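Local coordinates for maltose-binding protein MalE1 (Thermotoga maritima, PDB 6DTU) that binds maltotetraose in the cleft between its two lobes and probably serves as the solute-binding component of a maltose transport system, at residues P253-G265 / S324-M337. Sequence-based numbering, arbitrary orientation. Where two conformers were deposited one is given.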
loop_
_atom_site.group_PDB
_atom_site.type_symbol
_atom_site.label_atom_id
_atom_site.label_comp_id
_atom_site.label_asym_id
_atom_site.label_seq_id
_atom_site.Cartn_x
_atom_site.Cartn_y
_atom_site.Cartn_z
ATOM N N PRO A 253 24.802 8.495 -2.450
ATOM C CA PRO A 253 25.150 8.460 -3.875
ATOM C C PRO A 253 25.160 7.040 -4.435
ATOM O O PRO A 253 25.842 6.155 -3.896
ATOM C CB PRO A 253 26.545 9.096 -3.890
ATOM C CG PRO A 253 26.455 10.088 -2.774
ATOM C CD PRO A 253 25.756 9.328 -1.694
ATOM N N GLY A 254 24.378 6.810 -5.487
ATOM C CA GLY A 254 24.295 5.509 -6.135
ATOM C C GLY A 254 23.434 4.476 -5.448
ATOM O O GLY A 254 23.470 3.304 -5.837
ATOM N N VAL A 255 22.645 4.871 -4.456
ATOM C CA VAL A 255 21.780 3.939 -3.740
ATOM C C VAL A 255 20.362 4.500 -3.708
ATOM O O VAL A 255 20.035 5.302 -2.819
ATOM C CB VAL A 255 22.308 3.676 -2.321
ATOM C CG1 VAL A 255 21.379 2.710 -1.590
ATOM C CG2 VAL A 255 23.740 3.150 -2.365
ATOM N N PRO A 256 19.501 4.157 -4.657
ATOM C CA PRO A 256 18.130 4.669 -4.589
ATOM C C PRO A 256 17.298 3.940 -3.548
ATOM O O PRO A 256 17.542 2.781 -3.205
ATOM C CB PRO A 256 17.575 4.424 -5.995
ATOM C CG PRO A 256 18.402 3.319 -6.547
ATOM C CD PRO A 256 19.763 3.425 -5.912
ATOM N N ALA A 257 16.291 4.650 -3.052
ATOM C CA ALA A 257 15.275 4.011 -2.231
ATOM C C ALA A 257 14.479 3.051 -3.098
ATOM O O ALA A 257 14.283 3.292 -4.279
ATOM C CB ALA A 257 14.309 5.061 -1.678
ATOM N N ARG A 258 14.013 1.950 -2.503
ATOM C CA ARG A 258 13.269 0.927 -3.241
ATOM C C ARG A 258 12.008 0.558 -2.470
ATOM O O ARG A 258 12.020 -0.365 -1.646
ATOM C CB ARG A 258 14.148 -0.291 -3.530
ATOM C CG ARG A 258 15.405 0.055 -4.335
ATOM C CD ARG A 258 16.256 -1.163 -4.639
ATOM N NE ARG A 258 17.322 -0.828 -5.574
ATOM C CZ ARG A 258 17.138 -0.656 -6.880
ATOM N NH1 ARG A 258 15.929 -0.792 -7.410
ATOM N NH2 ARG A 258 18.161 -0.349 -7.659
ATOM N N PRO A 259 10.895 1.251 -2.728
ATOM C CA PRO A 259 9.657 0.997 -1.980
ATOM C C PRO A 259 8.980 -0.312 -2.385
ATOM O O PRO A 259 9.216 -0.873 -3.451
ATOM C CB PRO A 259 8.773 2.188 -2.385
ATOM C CG PRO A 259 9.243 2.539 -3.772
ATOM C CD PRO A 259 10.723 2.319 -3.729
ATOM N N PHE A 260 8.110 -0.788 -1.502
ATOM C CA PHE A 260 7.182 -1.839 -1.894
ATOM C C PHE A 260 6.325 -1.379 -3.068
ATOM O O PHE A 260 5.921 -0.215 -3.156
ATOM C CB PHE A 260 6.247 -2.174 -0.727
ATOM C CG PHE A 260 6.755 -3.240 0.225
ATOM C CD1 PHE A 260 7.160 -4.499 -0.218
ATOM C CD2 PHE A 260 6.786 -2.991 1.583
ATOM C CE1 PHE A 260 7.602 -5.479 0.708
ATOM C CE2 PHE A 260 7.230 -3.937 2.480
ATOM C CZ PHE A 260 7.628 -5.178 2.047
ATOM N N VAL A 261 6.027 -2.306 -3.971
ATOM C CA VAL A 261 4.994 -2.100 -4.981
ATOM C C VAL A 261 3.774 -2.935 -4.609
ATOM O O VAL A 261 3.902 -4.127 -4.301
ATOM C CB VAL A 261 5.523 -2.402 -6.393
ATOM C CG1 VAL A 261 4.391 -2.405 -7.422
ATOM C CG2 VAL A 261 6.595 -1.381 -6.749
ATOM N N GLY A 262 2.608 -2.294 -4.555
ATOM C CA GLY A 262 1.373 -2.970 -4.194
ATOM C C GLY A 262 0.364 -2.882 -5.322
ATOM O O GLY A 262 0.385 -1.943 -6.113
ATOM N N VAL A 263 -0.513 -3.881 -5.402
ATOM C CA VAL A 263 -1.626 -3.865 -6.347
ATOM C C VAL A 263 -2.911 -3.947 -5.537
ATOM O O VAL A 263 -3.005 -4.754 -4.608
ATOM C CB VAL A 263 -1.519 -4.995 -7.393
ATOM C CG1 VAL A 263 -2.593 -4.825 -8.442
ATOM C CG2 VAL A 263 -0.129 -4.979 -8.043
ATOM N N GLN A 264 -3.864 -3.065 -5.833
ATOM C CA GLN A 264 -5.152 -3.010 -5.142
ATOM C C GLN A 264 -6.203 -3.618 -6.058
ATOM O O GLN A 264 -6.144 -3.435 -7.279
ATOM C CB GLN A 264 -5.543 -1.554 -4.846
ATOM C CG GLN A 264 -4.622 -0.822 -3.873
ATOM C CD GLN A 264 -4.890 -1.207 -2.436
ATOM O OE1 GLN A 264 -6.022 -1.519 -2.056
ATOM N NE2 GLN A 264 -3.849 -1.173 -1.617
ATOM N N GLY A 265 -7.134 -4.377 -5.479
ATOM C CA GLY A 265 -8.114 -5.092 -6.273
ATOM C C GLY A 265 -9.294 -5.582 -5.460
ATOM O O GLY A 265 -9.371 -5.412 -4.243
ATOM N N SER A 324 8.742 6.420 -8.862
ATOM C CA SER A 324 9.076 5.799 -7.585
ATOM C C SER A 324 8.919 4.289 -7.665
ATOM O O SER A 324 9.804 3.542 -7.220
ATOM C CB SER A 324 8.214 6.399 -6.460
ATOM O OG SER A 324 8.591 5.879 -5.189
ATOM N N ALA A 325 7.817 3.825 -8.276
ATOM C CA ALA A 325 7.558 2.397 -8.397
ATOM C C ALA A 325 8.571 1.699 -9.289
ATOM O O ALA A 325 8.762 0.486 -9.151
ATOM C CB ALA A 325 6.156 2.171 -8.954
ATOM N N ALA A 326 9.226 2.436 -10.189
ATOM C CA ALA A 326 10.176 1.813 -11.103
ATOM C C ALA A 326 11.358 1.202 -10.359
ATOM O O ALA A 326 11.950 0.226 -10.835
ATOM C CB ALA A 326 10.638 2.819 -12.164
ATOM N N ASN A 327 11.729 1.767 -9.207
ATOM C CA ASN A 327 12.807 1.222 -8.389
ATOM C C ASN A 327 12.310 0.245 -7.328
ATOM O O ASN A 327 13.103 -0.196 -6.495
ATOM C CB ASN A 327 13.604 2.351 -7.719
ATOM C CG ASN A 327 14.351 3.216 -8.722
ATOM O OD1 ASN A 327 14.855 2.726 -9.729
ATOM N ND2 ASN A 327 14.427 4.511 -8.444
ATOM N N GLY A 328 11.029 -0.130 -7.356
ATOM C CA GLY A 328 10.408 -0.805 -6.233
ATOM C C GLY A 328 10.440 -2.329 -6.319
ATOM O O GLY A 328 10.889 -2.932 -7.292
ATOM N N ILE A 329 9.946 -2.954 -5.248
ATOM C CA ILE A 329 9.921 -4.403 -5.103
ATOM C C ILE A 329 8.486 -4.813 -4.803
ATOM O O ILE A 329 7.900 -4.336 -3.833
ATOM C CB ILE A 329 10.851 -4.888 -3.976
ATOM C CG1 ILE A 329 12.248 -4.273 -4.098
ATOM C CG2 ILE A 329 10.920 -6.413 -3.976
ATOM C CD1 ILE A 329 13.126 -4.991 -5.090
ATOM N N PRO A 330 7.850 -5.663 -5.615
ATOM C CA PRO A 330 6.467 -6.053 -5.316
ATOM C C PRO A 330 6.388 -6.786 -3.978
ATOM O O PRO A 330 7.264 -7.584 -3.633
ATOM C CB PRO A 330 6.092 -6.977 -6.483
ATOM C CG PRO A 330 7.047 -6.587 -7.594
ATOM C CD PRO A 330 8.331 -6.248 -6.880
ATOM N N MET A 331 5.375 -6.447 -3.184
ATOM C CA MET A 331 5.137 -7.196 -1.960
ATOM C C MET A 331 4.922 -8.658 -2.321
ATOM O O MET A 331 4.295 -8.953 -3.339
ATOM C CB MET A 331 3.880 -6.709 -1.231
ATOM C CG MET A 331 3.944 -5.330 -0.657
ATOM S SD MET A 331 2.498 -4.956 0.350
ATOM C CE MET A 331 1.228 -4.687 -0.882
ATOM N N PRO A 332 5.462 -9.593 -1.551
ATOM C CA PRO A 332 5.073 -10.995 -1.737
ATOM C C PRO A 332 3.593 -11.195 -1.479
ATOM O O PRO A 332 2.984 -10.498 -0.669
ATOM C CB PRO A 332 5.890 -11.732 -0.680
ATOM C CG PRO A 332 7.043 -10.861 -0.416
ATOM C CD PRO A 332 6.544 -9.446 -0.564
ATOM N N ASN A 333 3.017 -12.183 -2.148
ATOM C CA ASN A 333 1.646 -12.560 -1.844
ATOM C C ASN A 333 1.553 -13.944 -1.219
ATOM O O ASN A 333 0.449 -14.445 -1.014
ATOM C CB ASN A 333 0.700 -12.395 -3.045
ATOM C CG ASN A 333 0.806 -13.515 -4.072
ATOM O OD1 ASN A 333 1.622 -14.429 -3.962
ATOM N ND2 ASN A 333 -0.053 -13.453 -5.082
ATOM N N VAL A 334 2.687 -14.548 -0.874
ATOM C CA VAL A 334 2.705 -15.898 -0.309
ATOM C C VAL A 334 2.041 -15.884 1.063
ATOM O O VAL A 334 2.004 -14.827 1.707
ATOM C CB VAL A 334 4.138 -16.449 -0.291
ATOM C CG1 VAL A 334 4.646 -16.548 -1.711
ATOM C CG2 VAL A 334 5.054 -15.581 0.575
ATOM N N PRO A 335 1.482 -17.000 1.546
ATOM C CA PRO A 335 0.826 -16.966 2.867
ATOM C C PRO A 335 1.746 -16.522 3.976
ATOM O O PRO A 335 1.273 -15.968 4.974
ATOM C CB PRO A 335 0.362 -18.413 3.089
ATOM C CG PRO A 335 0.321 -19.007 1.735
ATOM C CD PRO A 335 1.353 -18.311 0.895
ATOM N N GLN A 336 3.044 -16.771 3.828
ATOM C CA GLN A 336 4.040 -16.454 4.839
ATOM C C GLN A 336 4.252 -14.959 5.047
ATOM O O GLN A 336 4.945 -14.574 5.992
ATOM C CB GLN A 336 5.372 -17.151 4.517
ATOM C CG GLN A 336 5.329 -18.678 4.618
ATOM C CD GLN A 336 4.822 -19.351 3.358
ATOM O OE1 GLN A 336 4.576 -18.703 2.332
ATOM N NE2 GLN A 336 4.654 -20.666 3.427
ATOM N N MET A 337 3.720 -14.102 4.177
ATOM C CA MET A 337 3.868 -12.672 4.419
ATOM C C MET A 337 3.107 -12.239 5.664
ATOM O O MET A 337 3.432 -11.207 6.251
ATOM C CB MET A 337 3.394 -11.888 3.195
ATOM C CG MET A 337 3.821 -10.418 3.165
ATOM S SD MET A 337 5.628 -10.289 3.141
ATOM C CE MET A 337 5.828 -8.553 3.532
HETATM O O HOH W 1 13.640 5.337 -5.811
#
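F260 and V261 pair in parallel with I329 and P330, adding a two-residue edge strand to strand 260-268 in what is consistent with the interdomain hinge of a periplasmic binding protein. Three backbone bonds make the ladder: I329 N to P259 O (2.8 Å), V261 N to I329 O (2.8 Å) and M331 N to V261 O (3.0 Å). F260 projects on the same face as I329; with CG anti to the carbonyl carbon (chi1 -89°), its ring lies beside the backbone N and against M331, whose CG comes within 3.4 Å of F260 CD1. M331 SD stands above the ring face at a distance, 4.8 Å from the centroid and 18° off the normal, a Met-aromatic contact. A bend at chi3 (-75°) carries M331 CE on to G262 CA, where a side chain on that residue would be tight. M337 CE reaches the ring atom CZ obliquely, the two side chains coming from opposite directions, and F163 meets the same ring edge-to-face. Replacing F260 by an alanine would probably deprive M331 SD of its aromatic partner and open a gap between M331 and M337. M331 also touches glucose units of the bound glycan, so the packing on F260 borders the sugar site. On the other face, V261 CG2 rests on A325 CB and G328 CA; any CB on G328 would collide with this methyl and with P259 O. Ahead of the ladder, one of two deposited R258 conformers donates from NH1 to N327 O (3.0 Å), a bond therefore less certain than the ladder. A water also joins the segments, donating to A257 O at 2.6 Å and accepting from N327 ND2 at 2.9 Å.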